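Local coordinates for ESX-5 secretion-associated protein EspG5 (Mycobacterium marinum, PDB 6VJ5) that acts as a specific chaperone for cognate PE/PPE proteins, prevents aggregation of PE/PPE dimers and is required for secretion of LipY and PE31/PPE18, at residues S240-K245 with R251-Q256; E177-A182 with L268-A273; D156-I161 with A221-Y226; A167-V172 with V209-Q214; S149-V154 with Q276-G281. All coordinates share one frame; numbering follows the deposited sequence.

Contact 1 (S240-K245 with R251-Q256); sequences SVLSLK and RIALYQ
Leu244 and Ala253 form the apolar middle, with Leu244 CD2 lying 3.5 Å from Ala253 CB. Alanine suits this place because its lone methyl lets the leucine come down almost onto the strand. Leu242 joins on the same side: its CD1 approaches Tyr255 CD2 to 3.9 Å, the two side chains slanting across each other. Val282, Val285 and Thr284 of helix 275-286 cover this face. On the other face the aliphatic run of Lys245 crosses Leu254 at about a right angle, CE to CD1 3.9 Å, and the ammonium group goes on to a salt bridge with Glu222. Between the faces, two pairs of backbone bonds join the strands. Ser243 N gives Leu254 O a nearly straight bond of 2.7 Å (173° at the hydrogen), which Leu254 N returns to Ser243 O. Lys245 and Ile252 exchange bonds in the same manner, Ile252 N to Lys245 O being 2.8 Å. At one polar end Arg251 turns to Asp246 and Glu159. At the other, Ser240 OG lies anti to its own N (chi1 166°) and donates to Gln256 O over 2.9 Å, while Gln256 NE2 bonds to a polar side chain of another protein chain. Antiparallel pairing of two consecutive strands makes this a beta hairpin within the large antiparallel sheet of EspG5.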
# COMPACT_ATOMS: atom_id res chain seq x y z
N SER C 240 -15.25 -10.26 -25.99
CA SER C 240 -16.58 -9.70 -26.15
C SER C 240 -17.22 -9.46 -24.79
O SER C 240 -16.95 -10.18 -23.82
CB SER C 240 -17.47 -10.65 -26.96
OG SER C 240 -18.84 -10.28 -26.85
N VAL C 241 -18.06 -8.43 -24.72
CA VAL C 241 -18.85 -8.12 -23.54
C VAL C 241 -20.32 -8.12 -23.93
O VAL C 241 -20.68 -7.65 -25.01
CB VAL C 241 -18.45 -6.76 -22.93
CG1 VAL C 241 -19.25 -6.49 -21.64
CG2 VAL C 241 -16.96 -6.70 -22.65
N LEU C 242 -21.16 -8.64 -23.04
CA LEU C 242 -22.60 -8.59 -23.21
C LEU C 242 -23.14 -7.42 -22.40
O LEU C 242 -23.00 -7.39 -21.17
CB LEU C 242 -23.28 -9.88 -22.75
CG LEU C 242 -24.81 -9.82 -22.69
CD1 LEU C 242 -25.41 -9.60 -24.07
CD2 LEU C 242 -25.37 -11.10 -22.06
N SER C 243 -23.78 -6.47 -23.08
CA SER C 243 -24.43 -5.34 -22.43
C SER C 243 -25.94 -5.44 -22.64
O SER C 243 -26.41 -5.49 -23.78
CB SER C 243 -23.90 -4.01 -22.98
OG SER C 243 -24.61 -2.93 -22.42
N LEU C 244 -26.68 -5.46 -21.54
CA LEU C 244 -28.13 -5.36 -21.56
C LEU C 244 -28.53 -3.98 -21.05
O LEU C 244 -27.96 -3.48 -20.07
CB LEU C 244 -28.78 -6.42 -20.68
CG LEU C 244 -28.35 -7.87 -20.91
CD1 LEU C 244 -29.24 -8.78 -20.06
CD2 LEU C 244 -28.43 -8.25 -22.36
N LYS C 245 -29.52 -3.37 -21.71
CA LYS C 245 -29.98 -2.04 -21.34
C LYS C 245 -31.50 -1.97 -21.43
O LYS C 245 -32.10 -2.50 -22.37
CB LYS C 245 -29.38 -0.96 -22.26
CG LYS C 245 -27.86 -0.92 -22.26
CD LYS C 245 -27.35 0.08 -23.29
CE LYS C 245 -25.84 0.06 -23.39
NZ LYS C 245 -25.19 0.48 -22.12
N ARG C 251 -35.96 -3.87 -23.50
CA ARG C 251 -34.61 -4.28 -23.12
C ARG C 251 -33.84 -4.77 -24.34
O ARG C 251 -34.31 -5.65 -25.07
CB ARG C 251 -34.68 -5.38 -22.07
CG ARG C 251 -33.32 -5.87 -21.59
CD ARG C 251 -33.48 -6.86 -20.45
NE ARG C 251 -34.04 -6.21 -19.26
CZ ARG C 251 -34.73 -6.84 -18.32
NH1 ARG C 251 -34.95 -8.15 -18.43
NH2 ARG C 251 -35.20 -6.17 -17.28
N ILE C 252 -32.65 -4.20 -24.53
CA ILE C 252 -31.80 -4.51 -25.68
C ILE C 252 -30.54 -5.21 -25.20
O ILE C 252 -30.06 -4.98 -24.08
CB ILE C 252 -31.44 -3.22 -26.46
CG1 ILE C 252 -32.71 -2.44 -26.79
CG2 ILE C 252 -30.66 -3.56 -27.71
CD1 ILE C 252 -32.47 -1.14 -27.54
N ALA C 253 -30.00 -6.07 -26.06
CA ALA C 253 -28.77 -6.80 -25.79
C ALA C 253 -27.74 -6.47 -26.85
O ALA C 253 -28.04 -6.53 -28.05
CB ALA C 253 -29.03 -8.31 -25.76
N LEU C 254 -26.53 -6.14 -26.42
CA LEU C 254 -25.43 -5.82 -27.31
C LEU C 254 -24.23 -6.69 -26.96
O LEU C 254 -23.91 -6.87 -25.78
CB LEU C 254 -25.04 -4.34 -27.20
CG LEU C 254 -26.17 -3.34 -27.38
CD1 LEU C 254 -25.85 -2.05 -26.65
CD2 LEU C 254 -26.38 -3.07 -28.86
N TYR C 255 -23.57 -7.22 -27.98
CA TYR C 255 -22.38 -8.02 -27.73
C TYR C 255 -21.64 -8.25 -29.04
O TYR C 255 -22.24 -8.25 -30.12
CB TYR C 255 -22.75 -9.36 -27.10
CG TYR C 255 -23.62 -10.23 -27.98
CD1 TYR C 255 -23.05 -11.08 -28.92
CD2 TYR C 255 -25.00 -10.20 -27.87
CE1 TYR C 255 -23.84 -11.87 -29.73
CE2 TYR C 255 -25.80 -10.99 -28.68
CZ TYR C 255 -25.21 -11.83 -29.60
OH TYR C 255 -25.99 -12.62 -30.41
N GLN C 256 -20.32 -8.42 -28.92
CA GLN C 256 -19.51 -8.83 -30.06
C GLN C 256 -19.67 -10.32 -30.30
O GLN C 256 -19.95 -11.09 -29.38
CB GLN C 256 -18.04 -8.50 -29.81
CG GLN C 256 -17.67 -7.05 -30.09
CD GLN C 256 -16.29 -6.70 -29.59
OE1 GLN C 256 -15.29 -6.84 -30.31
NE2 GLN C 256 -16.21 -6.26 -28.35

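Contact 2 (E177-A182 with L268-A273); sequences EEMLEA and LAICPA
Met179, on helix 176-188, meets Leu268 and Ile270 of strand 267-272 in two different ways, as a helix laid over an antiparallel sheet. The methionine and Ile270 point at one another tip to tip, whereas Leu268 stands across the methionine at about a right angle. Because residues two apart along a strand project to the same face, Leu268 and Ile270 can both receive this single side chain. Its path explains the double contact: CG lies anti to the backbone N (chi1 180°), which carries the chain out from the helix, and a bend at chi2 of 65° then turns the thioether end toward Ile270. The unbranched, flexible methionine is well suited to spanning the gap, for even at the closest pairing of backbones Met179 CA is 8.0 Å from Leu268 CA. Leucine and isoleucine answer with methyl ends that reach outward from the strand, and the contact is wholly apolar and buried, although small. Val174 and Ile204 pack on Met179 too, and an apolar side chain of another protein chain touches it, so the helix lies where EspG5 meets its partner. The leucine touches near the root of the methionine, CD2 to Met179 CG 4.1 Å, and the isoleucine at its end, CD1 to Met179 CE 4.0 Å.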
# COMPACT_ATOMS: atom_id res chain seq x y z
N GLU C 177 -16.16 -0.75 -35.09
CA GLU C 177 -15.48 0.54 -35.08
C GLU C 177 -16.33 1.61 -35.75
O GLU C 177 -16.41 2.74 -35.26
CB GLU C 177 -14.10 0.43 -35.73
CG GLU C 177 -14.05 -0.08 -37.16
CD GLU C 177 -12.61 -0.24 -37.66
OE1 GLU C 177 -11.67 0.16 -36.94
OE2 GLU C 177 -12.42 -0.78 -38.77
N GLU C 178 -17.00 1.26 -36.86
CA GLU C 178 -17.93 2.22 -37.46
C GLU C 178 -19.10 2.52 -36.54
O GLU C 178 -19.62 3.64 -36.53
CB GLU C 178 -18.44 1.69 -38.81
CG GLU C 178 -17.47 1.88 -39.97
CD GLU C 178 -16.46 0.75 -40.10
OE1 GLU C 178 -16.36 -0.08 -39.17
OE2 GLU C 178 -15.76 0.69 -41.14
N MET C 179 -19.53 1.53 -35.75
CA MET C 179 -20.65 1.73 -34.83
C MET C 179 -20.28 2.65 -33.67
O MET C 179 -21.09 3.49 -33.26
CB MET C 179 -21.13 0.38 -34.29
CG MET C 179 -22.29 0.48 -33.33
SD MET C 179 -23.76 1.10 -34.13
CE MET C 179 -24.86 1.24 -32.73
N LEU C 180 -19.09 2.47 -33.10
CA LEU C 180 -18.69 3.33 -31.99
C LEU C 180 -18.57 4.77 -32.45
O LEU C 180 -18.96 5.71 -31.75
CB LEU C 180 -17.38 2.85 -31.38
CG LEU C 180 -17.47 1.51 -30.65
CD1 LEU C 180 -16.13 0.80 -30.86
CD2 LEU C 180 -17.79 1.68 -29.19
N GLU C 181 -18.02 4.97 -33.65
CA GLU C 181 -17.87 6.32 -34.20
C GLU C 181 -19.23 6.96 -34.43
O GLU C 181 -19.43 8.14 -34.12
CB GLU C 181 -17.07 6.25 -35.49
CG GLU C 181 -16.86 7.60 -36.15
CD GLU C 181 -15.75 7.56 -37.18
OE1 GLU C 181 -15.11 6.50 -37.33
OE2 GLU C 181 -15.51 8.60 -37.84
N ALA C 182 -20.19 6.19 -34.96
CA ALA C 182 -21.52 6.74 -35.22
C ALA C 182 -22.31 6.92 -33.93
O ALA C 182 -23.09 7.86 -33.78
CB ALA C 182 -22.29 5.83 -36.19
N LEU C 268 -20.51 -6.08 -33.97
CA LEU C 268 -21.38 -5.93 -32.82
C LEU C 268 -22.78 -6.41 -33.18
O LEU C 268 -23.34 -5.98 -34.19
CB LEU C 268 -21.42 -4.47 -32.35
CG LEU C 268 -22.18 -4.22 -31.03
CD1 LEU C 268 -21.40 -4.76 -29.83
CD2 LEU C 268 -22.49 -2.74 -30.85
N ALA C 269 -23.32 -7.31 -32.37
CA ALA C 269 -24.68 -7.80 -32.54
C ALA C 269 -25.63 -6.92 -31.73
O ALA C 269 -25.40 -6.68 -30.54
CB ALA C 269 -24.79 -9.25 -32.08
N ILE C 270 -26.67 -6.43 -32.39
CA ILE C 270 -27.72 -5.64 -31.76
C ILE C 270 -28.99 -6.47 -31.83
O ILE C 270 -29.48 -6.76 -32.92
CB ILE C 270 -27.90 -4.27 -32.44
CG1 ILE C 270 -26.57 -3.53 -32.48
CG2 ILE C 270 -28.94 -3.45 -31.68
CD1 ILE C 270 -26.59 -2.30 -33.36
N CYS C 271 -29.50 -6.86 -30.67
CA CYS C 271 -30.54 -7.88 -30.58
C CYS C 271 -31.58 -7.49 -29.55
O CYS C 271 -31.29 -6.71 -28.63
CB CYS C 271 -29.93 -9.24 -30.19
SG CYS C 271 -28.80 -9.93 -31.41
N PRO C 272 -32.81 -7.98 -29.69
CA PRO C 272 -33.77 -7.87 -28.59
C PRO C 272 -33.41 -8.86 -27.50
O PRO C 272 -33.04 -10.00 -27.78
CB PRO C 272 -35.11 -8.20 -29.25
CG PRO C 272 -34.75 -9.13 -30.37
CD PRO C 272 -33.37 -8.69 -30.86
N ALA C 273 -33.51 -8.41 -26.25
CA ALA C 273 -33.06 -9.22 -25.13
C ALA C 273 -33.99 -10.38 -24.83
O ALA C 273 -34.51 -10.50 -23.71
CB ALA C 273 -32.91 -8.34 -23.88

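Contact 3 (D156-I161 with A221-Y226); sequences DGLESI and AEVAVY
A helix-on-sheet contact brings Leu158, from helix 147-159, and Ile161, three residues on, down onto Ala221 and Val223 at the start of strand 221-231, an inner strand of the large antiparallel sheet. Leu158 does most of the touching. With CG anti to the backbone N (chi1 -179°) the side chain extends away from the helix, and one methyl, CD1, meets Val223 CG2 at 3.5 Å and Ala221 CB at 3.8 Å. The other methyl takes part as well, since Leu158 CD2 lies 3.7 Å from Val223 CG2, so the fork of the leucine closes about a single valine methyl. Ile161 adds its CG2 branch at 4.0 Å from Ala221 CB. The small alanine thus accepts two larger side chains at once, while beta-branched valine fits naturally in a strand. Backbone and hydroxyl bonds brace the turn that presents Ile161: its N bonds to Leu158 O at 2.9 Å, and Ser160 OG donates to Gly157 O, approaching at 34° from the carbonyl plane. Leu244 and Leu89, on the two neighbouring strands, widen the apolar patch. Aliphatic carbons alone meet across this contact, so it rests on dispersion and the exclusion of water, while the charge of Glu159 is directed elsewhere, to Arg251.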
# COMPACT_ATOMS: atom_id res chain seq x y z
N ASP C 156 -32.24 -12.84 -13.68
CA ASP C 156 -32.89 -12.74 -12.38
C ASP C 156 -32.39 -11.53 -11.61
O ASP C 156 -33.17 -10.82 -10.97
CB ASP C 156 -32.68 -14.02 -11.59
CG ASP C 156 -33.85 -14.98 -11.70
OD1 ASP C 156 -34.72 -14.77 -12.58
OD2 ASP C 156 -33.92 -15.94 -10.90
N GLY C 157 -31.08 -11.29 -11.64
CA GLY C 157 -30.54 -10.11 -10.98
C GLY C 157 -31.04 -8.82 -11.61
O GLY C 157 -31.30 -7.83 -10.93
N LEU C 158 -31.17 -8.82 -12.94
CA LEU C 158 -31.63 -7.62 -13.63
C LEU C 158 -33.10 -7.35 -13.36
O LEU C 158 -33.48 -6.22 -13.01
CB LEU C 158 -31.36 -7.76 -15.13
CG LEU C 158 -31.76 -6.58 -16.00
CD1 LEU C 158 -31.25 -5.28 -15.40
CD2 LEU C 158 -31.23 -6.76 -17.42
N GLU C 159 -33.95 -8.38 -13.48
CA GLU C 159 -35.36 -8.20 -13.18
C GLU C 159 -35.58 -7.76 -11.74
O GLU C 159 -36.54 -7.04 -11.44
CB GLU C 159 -36.13 -9.49 -13.46
CG GLU C 159 -36.08 -9.98 -14.91
CD GLU C 159 -37.05 -9.24 -15.82
OE1 GLU C 159 -37.61 -8.22 -15.39
OE2 GLU C 159 -37.24 -9.68 -16.97
N SER C 160 -34.70 -8.17 -10.82
CA SER C 160 -34.84 -7.73 -9.43
C SER C 160 -34.64 -6.23 -9.27
O SER C 160 -34.99 -5.69 -8.22
CB SER C 160 -33.85 -8.48 -8.53
OG SER C 160 -32.54 -7.99 -8.68
N ILE C 161 -34.09 -5.56 -10.27
CA ILE C 161 -33.94 -4.12 -10.27
C ILE C 161 -35.08 -3.43 -11.00
O ILE C 161 -35.65 -2.47 -10.51
CB ILE C 161 -32.57 -3.73 -10.88
CG1 ILE C 161 -31.42 -4.27 -10.03
CG2 ILE C 161 -32.47 -2.22 -11.02
CD1 ILE C 161 -30.08 -4.20 -10.71
N ALA C 221 -32.12 0.53 -16.26
CA ALA C 221 -31.23 -0.44 -15.65
C ALA C 221 -30.34 -1.01 -16.74
O ALA C 221 -30.78 -1.17 -17.88
CB ALA C 221 -32.01 -1.57 -14.96
N GLU C 222 -29.08 -1.28 -16.40
CA GLU C 222 -28.16 -1.89 -17.34
C GLU C 222 -27.41 -3.03 -16.67
O GLU C 222 -27.28 -3.09 -15.45
CB GLU C 222 -27.12 -0.91 -17.90
CG GLU C 222 -27.58 0.52 -18.11
CD GLU C 222 -26.56 1.34 -18.89
OE1 GLU C 222 -26.21 0.94 -20.02
OE2 GLU C 222 -26.10 2.37 -18.37
N VAL C 223 -26.88 -3.93 -17.50
CA VAL C 223 -25.98 -4.99 -17.04
C VAL C 223 -24.85 -5.14 -18.04
O VAL C 223 -25.07 -5.11 -19.26
CB VAL C 223 -26.73 -6.33 -16.87
CG1 VAL C 223 -25.79 -7.41 -16.35
CG2 VAL C 223 -27.90 -6.15 -15.93
N ALA C 224 -23.64 -5.30 -17.53
CA ALA C 224 -22.47 -5.65 -18.33
C ALA C 224 -21.96 -6.99 -17.84
O ALA C 224 -21.82 -7.20 -16.64
CB ALA C 224 -21.38 -4.58 -18.23
N VAL C 225 -21.70 -7.91 -18.77
CA VAL C 225 -21.30 -9.27 -18.43
C VAL C 225 -20.07 -9.63 -19.25
O VAL C 225 -20.08 -9.48 -20.48
CB VAL C 225 -22.43 -10.28 -18.69
CG1 VAL C 225 -22.02 -11.67 -18.22
CG2 VAL C 225 -23.71 -9.83 -18.00
N TYR C 226 -19.03 -10.12 -18.58
CA TYR C 226 -17.80 -10.53 -19.24
C TYR C 226 -17.10 -11.55 -18.36
O TYR C 226 -17.52 -11.82 -17.23
CB TYR C 226 -16.90 -9.32 -19.52
CG TYR C 226 -16.56 -8.52 -18.29
CD1 TYR C 226 -17.47 -7.60 -17.77
CD2 TYR C 226 -15.34 -8.68 -17.65
CE1 TYR C 226 -17.17 -6.87 -16.64
CE2 TYR C 226 -15.03 -7.94 -16.52
CZ TYR C 226 -15.94 -7.04 -16.02
OH TYR C 226 -15.65 -6.31 -14.90

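Contact 4 (A167-V172 with V209-Q214); sequences AAINAV and VAALGQ
Gly213 N bonds to Val209 O at 2.9 Å, a regular helical turn that carries Ala211 between its ends and offers the alanine methyl to Ile169 and Ala167. Ile169 comes nearer: its CG2 branch lies 3.7 Å from Ala211 CB. Its first torsion is 78°, which sets CG1 in the crowded position between N and the carbonyl carbon and CG2 anti to the carbonyl carbon, and in this rotamer the short branch serves the helix. The longer branch ends at CD1, which packs by Cys271 and Pro272, so one beta-branched residue joins two elements. Ala167 adds a looser touch, CB to Ala211 CB 4.3 Å. Alanine suits both positions because a single methyl keeps loop and helix close. Between the two loop residues Ala168 forms the centre of an inverse gamma turn, closed by a weak bond from Ile169 N to Ala167 O. Polar bonds come from the start of the helix and the residue before it: Ser207 OG bonds to Ala168 O, Thr208 OG1 to Asn170 N and Ser205 OG to Asn170 OD1. Ile252 packs against both Ala167 and Ala211 and ties them to the sheet. What results is a loop-on-helix junction, in which the irregular chain leading into strand 172-175 is held against helix 206-217 beside the antiparallel sheet.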
# COMPACT_ATOMS: atom_id res chain seq x y z
N ALA C 167 -37.15 -5.51 -26.24
CA ALA C 167 -37.48 -4.42 -27.15
C ALA C 167 -37.91 -4.99 -28.50
O ALA C 167 -37.49 -6.07 -28.91
CB ALA C 167 -36.29 -3.49 -27.33
N ALA C 168 -38.76 -4.24 -29.19
CA ALA C 168 -39.25 -4.63 -30.51
C ALA C 168 -38.29 -4.06 -31.55
O ALA C 168 -38.51 -3.00 -32.14
CB ALA C 168 -40.68 -4.14 -30.73
N ILE C 169 -37.19 -4.79 -31.76
CA ILE C 169 -36.17 -4.38 -32.70
C ILE C 169 -35.86 -5.54 -33.64
O ILE C 169 -36.20 -6.69 -33.38
CB ILE C 169 -34.88 -3.90 -32.00
CG1 ILE C 169 -34.06 -5.10 -31.52
CG2 ILE C 169 -35.21 -3.00 -30.83
CD1 ILE C 169 -32.61 -4.75 -31.23
N ASN C 170 -35.16 -5.21 -34.73
CA ASN C 170 -34.74 -6.19 -35.73
C ASN C 170 -33.26 -6.47 -35.54
O ASN C 170 -32.42 -5.59 -35.76
CB ASN C 170 -35.04 -5.67 -37.14
CG ASN C 170 -36.44 -5.13 -37.27
OD1 ASN C 170 -36.65 -3.92 -37.20
ND2 ASN C 170 -37.41 -6.02 -37.48
N ALA C 171 -32.93 -7.70 -35.14
CA ALA C 171 -31.55 -8.08 -34.91
C ALA C 171 -30.69 -7.73 -36.11
O ALA C 171 -31.14 -7.80 -37.26
CB ALA C 171 -31.46 -9.58 -34.61
N VAL C 172 -29.45 -7.33 -35.85
CA VAL C 172 -28.54 -6.93 -36.92
C VAL C 172 -27.12 -6.97 -36.38
O VAL C 172 -26.90 -6.84 -35.18
CB VAL C 172 -28.92 -5.54 -37.48
CG1 VAL C 172 -28.91 -4.48 -36.38
CG2 VAL C 172 -28.01 -5.13 -38.63
N VAL C 209 -33.24 1.81 -34.13
CA VAL C 209 -32.63 3.10 -33.79
C VAL C 209 -33.43 3.79 -32.69
O VAL C 209 -32.85 4.38 -31.77
CB VAL C 209 -32.52 3.98 -35.05
CG1 VAL C 209 -32.15 5.41 -34.65
CG2 VAL C 209 -31.48 3.42 -36.00
N ALA C 210 -34.76 3.75 -32.78
CA ALA C 210 -35.57 4.42 -31.76
C ALA C 210 -35.38 3.78 -30.39
O ALA C 210 -35.22 4.48 -29.39
CB ALA C 210 -37.05 4.40 -32.16
N ALA C 211 -35.38 2.44 -30.33
CA ALA C 211 -35.21 1.78 -29.04
C ALA C 211 -33.79 1.95 -28.51
O ALA C 211 -33.58 2.15 -27.31
CB ALA C 211 -35.56 0.30 -29.15
N LEU C 212 -32.80 1.88 -29.40
CA LEU C 212 -31.42 2.07 -28.99
C LEU C 212 -31.22 3.46 -28.40
O LEU C 212 -30.64 3.61 -27.32
CB LEU C 212 -30.50 1.86 -30.19
CG LEU C 212 -29.03 1.54 -29.94
CD1 LEU C 212 -28.85 0.36 -29.04
CD2 LEU C 212 -28.37 1.30 -31.29
N GLY C 213 -31.70 4.49 -29.09
CA GLY C 213 -31.56 5.84 -28.57
C GLY C 213 -32.14 5.99 -27.18
O GLY C 213 -31.61 6.72 -26.34
N GLN C 214 -33.25 5.30 -26.92
CA GLN C 214 -33.88 5.38 -25.60
C GLN C 214 -33.04 4.66 -24.55
O GLN C 214 -32.85 5.17 -23.44
CB GLN C 214 -35.28 4.79 -25.67
CG GLN C 214 -36.29 5.71 -26.35
CD GLN C 214 -37.41 4.96 -27.05
OE1 GLN C 214 -37.63 3.77 -26.81
NE2 GLN C 214 -38.12 5.66 -27.92

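Contact 5 (S149-V154 with Q276-G281); sequences SIAALV and QLVQVG
Gln279 extends CG anti to its backbone N (chi1 175°) and then turns at chi2 of -87°, carrying its amide away and presenting mainly its CA and CB to Ala151. Val278, also with CG1 opposite N at chi1 of 174°, swings that branch toward the same alanine. The meeting is therefore between one methyl and a short length of helix backbone. Ala151 CB lies 3.8 Å from Gln279 CA and 4.1 Å from the carbonyl oxygen of Val278, with Val278 CG1 a looser neighbour at 4.3 Å. From CB to CB the alanine and the glutamine are 4.3 Å apart, so the glutamine contributes the aliphatic root of its side chain, and its polar end leads away from Ala151. Alanine is the apt residue here: its side chain is a single methyl, and it lets the helices approach until Ala151 CA is 5.3 Å from Gln279 CA. Val282, one turn further along helix 275-286, also packs on Ala151, and Ile150 touches Val282 and Leu286. Val154 packs on Val223 and Val225 of the sheet. This is close helix-helix packing through a small residue, the two helices packing across each other at Ala151 and Gln279 on one face of the antiparallel sheet.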
# COMPACT_ATOMS: atom_id res chain seq x y z
N SER C 149 -27.51 -21.41 -17.41
CA SER C 149 -27.55 -21.14 -15.98
C SER C 149 -26.99 -19.76 -15.66
O SER C 149 -27.55 -19.02 -14.85
CB SER C 149 -26.79 -22.22 -15.22
OG SER C 149 -25.54 -22.51 -15.83
N ILE C 150 -25.88 -19.39 -16.30
CA ILE C 150 -25.32 -18.05 -16.12
C ILE C 150 -26.31 -17.01 -16.62
O ILE C 150 -26.61 -16.03 -15.93
CB ILE C 150 -23.97 -17.94 -16.84
CG1 ILE C 150 -22.98 -18.98 -16.29
CG2 ILE C 150 -23.38 -16.54 -16.67
CD1 ILE C 150 -21.67 -19.05 -17.06
N ALA C 151 -26.84 -17.20 -17.84
CA ALA C 151 -27.80 -16.25 -18.39
C ALA C 151 -28.99 -16.07 -17.46
O ALA C 151 -29.42 -14.94 -17.21
CB ALA C 151 -28.27 -16.72 -19.77
N ALA C 152 -29.52 -17.17 -16.92
CA ALA C 152 -30.67 -17.07 -16.02
C ALA C 152 -30.32 -16.28 -14.77
O ALA C 152 -31.14 -15.49 -14.28
CB ALA C 152 -31.16 -18.47 -15.64
N LEU C 153 -29.11 -16.47 -14.24
CA LEU C 153 -28.71 -15.76 -13.03
C LEU C 153 -28.60 -14.26 -13.29
O LEU C 153 -28.98 -13.45 -12.43
CB LEU C 153 -27.39 -16.31 -12.50
CG LEU C 153 -27.43 -17.75 -11.98
CD1 LEU C 153 -26.01 -18.21 -11.65
CD2 LEU C 153 -28.32 -17.86 -10.76
N VAL C 154 -28.07 -13.87 -14.45
CA VAL C 154 -27.98 -12.45 -14.78
C VAL C 154 -29.37 -11.86 -14.90
O VAL C 154 -29.68 -10.81 -14.31
CB VAL C 154 -27.17 -12.25 -16.07
CG1 VAL C 154 -27.11 -10.76 -16.41
CG2 VAL C 154 -25.77 -12.83 -15.93
N GLN C 276 -33.63 -16.37 -25.07
CA GLN C 276 -32.74 -17.18 -25.89
C GLN C 276 -31.53 -16.39 -26.35
O GLN C 276 -30.40 -16.90 -26.30
CB GLN C 276 -33.49 -17.73 -27.10
CG GLN C 276 -32.66 -18.69 -27.94
CD GLN C 276 -32.91 -18.55 -29.43
OE1 GLN C 276 -31.99 -18.62 -30.24
NE2 GLN C 276 -34.17 -18.34 -29.81
N LEU C 277 -31.73 -15.15 -26.80
CA LEU C 277 -30.60 -14.36 -27.29
C LEU C 277 -29.70 -13.90 -26.16
O LEU C 277 -28.49 -13.76 -26.36
CB LEU C 277 -31.11 -13.16 -28.09
CG LEU C 277 -31.73 -13.53 -29.44
CD1 LEU C 277 -32.44 -12.33 -30.04
CD2 LEU C 277 -30.67 -14.06 -30.39
N VAL C 278 -30.26 -13.66 -24.97
CA VAL C 278 -29.42 -13.40 -23.81
C VAL C 278 -28.57 -14.63 -23.49
O VAL C 278 -27.42 -14.51 -23.06
CB VAL C 278 -30.28 -12.97 -22.61
CG1 VAL C 278 -29.42 -12.85 -21.36
CG2 VAL C 278 -30.98 -11.66 -22.91
N GLN C 279 -29.14 -15.82 -23.69
CA GLN C 279 -28.35 -17.04 -23.56
C GLN C 279 -27.28 -17.12 -24.64
O GLN C 279 -26.15 -17.54 -24.37
CB GLN C 279 -29.27 -18.26 -23.61
CG GLN C 279 -28.57 -19.62 -23.62
CD GLN C 279 -28.18 -20.08 -25.02
OE1 GLN C 279 -27.03 -20.46 -25.25
NE2 GLN C 279 -29.13 -20.05 -25.94
N VAL C 280 -27.61 -16.69 -25.86
CA VAL C 280 -26.61 -16.69 -26.93
C VAL C 280 -25.50 -15.71 -26.62
O VAL C 280 -24.33 -15.96 -26.92
CB VAL C 280 -27.28 -16.37 -28.28
CG1 VAL C 280 -26.22 -16.19 -29.37
CG2 VAL C 280 -28.27 -17.46 -28.66
N GLY C 281 -25.84 -14.58 -26.00
CA GLY C 281 -24.82 -13.58 -25.71
C GLY C 281 -23.86 -14.03 -24.63
O GLY C 281 -22.65 -13.80 -24.74

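Overall arrangement
All five contacts gather around one half of the large antiparallel sheet, whose strands 221-231, 234-247, 250-256, 267-272 and 172-175 lie in that order. Contact 1 is the hub: its centre is about 9 Å from that of contact 2 and 11 to 12 Å from the others, and it touches all four. Contacts 3 and 5 share helix 147-159, which with helix 275-286 covers one face; helices 176-188 and 206-217 of contacts 2 and 4 lie toward the opposite face. Along the chain, contact 5 opens first and closes last, spanning the rest. Another protein chain touches contacts 1, 2 and 3, consistent with this sheet serving the chaperone's binding of its client.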